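Local coordinates for aldehyde dehydrogenase 12 (PDB 6D97), which uses NAD to oxidise L-glutamate gamma-semialdehyde to glutamate, the last step of proline catabolism in plants, at residues F297-L302 against E456-H461. Residues are numbered along the deposited sequence; the frame is centred on the assembly and turned at random.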
loop_
_atom_site.group_PDB
_atom_site.type_symbol
_atom_site.label_atom_id
_atom_site.label_comp_id
_atom_site.label_asym_id
_atom_site.label_seq_id
_atom_site.Cartn_x
_atom_site.Cartn_y
_atom_site.Cartn_z
ATOM N N PHE A 297 -25.766 15.939 10.453
ATOM C CA PHE A 297 -25.905 17.297 10.963
ATOM C C PHE A 297 -24.513 17.896 10.990
ATOM O O PHE A 297 -23.779 17.771 11.978
ATOM C CB PHE A 297 -26.581 17.309 12.345
ATOM C CG PHE A 297 -27.001 18.664 12.783
ATOM C CD1 PHE A 297 -28.219 19.186 12.399
ATOM C CD2 PHE A 297 -26.158 19.439 13.551
ATOM C CE1 PHE A 297 -28.593 20.466 12.786
ATOM C CE2 PHE A 297 -26.530 20.713 13.941
ATOM C CZ PHE A 297 -27.748 21.224 13.562
ATOM N N ASP A 298 -24.152 18.581 9.907
ATOM C CA ASP A 298 -22.770 18.991 9.639
ATOM C C ASP A 298 -22.501 20.402 10.155
ATOM O O ASP A 298 -23.336 21.306 10.003
ATOM C CB ASP A 298 -22.525 18.900 8.138
ATOM C CG ASP A 298 -23.156 17.653 7.542
ATOM O OD1 ASP A 298 -22.915 16.563 8.058
ATOM O OD2 ASP A 298 -23.863 17.759 6.535
ATOM N N TRP A 299 -21.354 20.567 10.796
ATOM C CA TRP A 299 -20.998 21.796 11.472
ATOM C C TRP A 299 -19.830 22.467 10.768
ATOM O O TRP A 299 -19.015 21.813 10.110
ATOM C CB TRP A 299 -20.643 21.556 12.961
ATOM C CG TRP A 299 -19.718 20.402 13.237
ATOM C CD1 TRP A 299 -20.071 19.137 13.620
ATOM C CD2 TRP A 299 -18.288 20.418 13.180
ATOM N NE1 TRP A 299 -18.946 18.364 13.790
ATOM C CE2 TRP A 299 -17.839 19.126 13.525
ATOM C CE3 TRP A 299 -17.343 21.398 12.862
ATOM C CZ2 TRP A 299 -16.489 18.791 13.560
ATOM C CZ3 TRP A 299 -16.006 21.064 12.892
ATOM C CH2 TRP A 299 -15.589 19.771 13.239
ATOM N N LYS A 300 -19.770 23.789 10.906
ATOM C CA LYS A 300 -18.622 24.589 10.510
ATOM C C LYS A 300 -18.189 25.401 11.716
ATOM O O LYS A 300 -19.012 26.082 12.339
ATOM C CB LYS A 300 -18.944 25.511 9.334
ATOM C CG LYS A 300 -17.809 26.445 8.965
ATOM C CD LYS A 300 -18.146 27.253 7.725
ATOM C CE LYS A 300 -18.025 26.409 6.464
ATOM N NZ LYS A 300 -18.766 27.005 5.316
ATOM N N ILE A 301 -16.914 25.289 12.065
ATOM C CA ILE A 301 -16.311 26.068 13.135
ATOM C C ILE A 301 -15.419 27.121 12.497
ATOM O O ILE A 301 -14.573 26.798 11.654
ATOM C CB ILE A 301 -15.502 25.182 14.099
ATOM C CG1 ILE A 301 -16.402 24.170 14.810
ATOM C CG2 ILE A 301 -14.777 26.039 15.112
ATOM C CD1 ILE A 301 -15.620 23.156 15.626
ATOM N N LEU A 302 -15.620 28.376 12.882
ATOM C CA LEU A 302 -14.722 29.453 12.494
ATOM C C LEU A 302 -13.691 29.652 13.597
ATOM O O LEU A 302 -14.050 29.817 14.768
ATOM C CB LEU A 302 -15.490 30.754 12.252
ATOM C CG LEU A 302 -16.683 30.776 11.293
ATOM C CD1 LEU A 302 -17.219 32.196 11.183
ATOM C CD2 LEU A 302 -16.321 30.236 9.920
ATOM N N GLU A 456 -19.311 16.498 19.920
ATOM C CA GLU A 456 -19.221 15.123 20.401
ATOM C C GLU A 456 -20.591 14.570 20.780
ATOM O O GLU A 456 -20.825 13.362 20.662
ATOM C CB GLU A 456 -18.256 15.056 21.586
ATOM C CG GLU A 456 -18.211 13.722 22.315
ATOM C CD GLU A 456 -17.432 12.656 21.565
ATOM O OE1 GLU A 456 -16.867 12.965 20.492
ATOM O OE2 GLU A 456 -17.383 11.505 22.057
ATOM N N ARG A 457 -21.513 15.431 21.212
ATOM C CA ARG A 457 -22.839 14.971 21.603
ATOM C C ARG A 457 -23.755 14.696 20.417
ATOM O O ARG A 457 -24.826 14.113 20.612
ATOM C CB ARG A 457 -23.491 15.990 22.544
ATOM C CG ARG A 457 -22.965 15.928 23.971
ATOM C CD ARG A 457 -23.369 17.155 24.784
ATOM N NE ARG A 457 -24.813 17.254 24.986
ATOM C CZ ARG A 457 -25.420 18.298 25.541
ATOM N NH1 ARG A 457 -24.710 19.341 25.949
ATOM N NH2 ARG A 457 -26.739 18.300 25.684
ATOM N N MET A 458 -23.363 15.087 19.205
ATOM C CA MET A 458 -24.173 14.806 18.028
ATOM C C MET A 458 -24.140 13.316 17.702
ATOM O O MET A 458 -23.200 12.600 18.056
ATOM C CB MET A 458 -23.682 15.618 16.826
ATOM C CG MET A 458 -23.880 17.119 16.970
ATOM S SD MET A 458 -22.981 18.088 15.742
ATOM C CE MET A 458 -23.194 19.738 16.406
ATOM N N ASN A 459 -25.184 12.852 17.015
ATOM C CA ASN A 459 -25.326 11.445 16.659
ATOM C C ASN A 459 -24.878 11.136 15.237
ATOM O O ASN A 459 -24.881 9.965 14.843
ATOM C CB ASN A 459 -26.780 10.996 16.832
ATOM C CG ASN A 459 -27.228 10.999 18.278
ATOM O OD1 ASN A 459 -26.510 10.541 19.170
ATOM N ND2 ASN A 459 -28.429 11.516 18.518
ATOM N N ALA A 460 -24.509 12.149 14.458
ATOM C CA ALA A 460 -24.074 11.969 13.081
ATOM C C ALA A 460 -22.729 12.647 12.891
ATOM O O ALA A 460 -22.493 13.739 13.417
ATOM C CB ALA A 460 -25.101 12.536 12.090
ATOM N N HIS A 461 -21.845 11.991 12.136
ATOM C CA HIS A 461 -20.484 12.469 11.911
ATOM C C HIS A 461 -20.154 12.300 10.425
ATOM O O HIS A 461 -19.351 11.453 10.034
ATOM C CB HIS A 461 -19.494 11.730 12.810
ATOM C CG HIS A 461 -19.814 11.837 14.269
ATOM N ND1 HIS A 461 -19.797 13.036 14.946
ATOM C CD2 HIS A 461 -20.174 10.899 15.174
ATOM C CE1 HIS A 461 -20.126 12.831 16.208
ATOM N NE2 HIS A 461 -20.358 11.542 16.374
HETATM O O HOH W 1 -21.760 16.125 12.812
HETATM O O HOH W 2 -19.916 16.105 15.187
#
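Met458 reaches from the loop after helix 448-457 to set its sulfur between two aromatic side chains of 297-302. SD lies near the plane of the Phe297 ring, at its edge and 79° off the ring normal, with CD2 4.1 Å away. Toward Trp299 the same sulfur comes in obliquely, 3.8 Å from CD1 on the five-membered ring. Both are Met-aromatic contacts: the extended CB-CG bond (chi2 167°) carries SD out to the rings, and chi3 (-170°) sends the methyl CE on, to 4.1 Å from Phe297 CD2. At the start of 297-302, CB of Ala460 packs 3.8 Å from Phe297 N.

No direct hydrogen bond joins the segments; two waters fill that role. One lies 2.7 Å from Phe297 O and 2.6 Å from Ala460 O, linking the two backbones. The other accepts from Trp299 NE1 (2.8 Å) and lies in the plane of both the indole and the imidazole, bonded to His461 ND1; His461 NE2 is hydrogen-bonded to NZ of Lys94 of the second subunit. Loop 458-461 joins helix 448-457 to strand 463-467, the neighbour of 298-302 in the catalytic-domain sheet. The direct grip is thus apolar, while polar links between the segments, Trp299 NE1 included, pass through water.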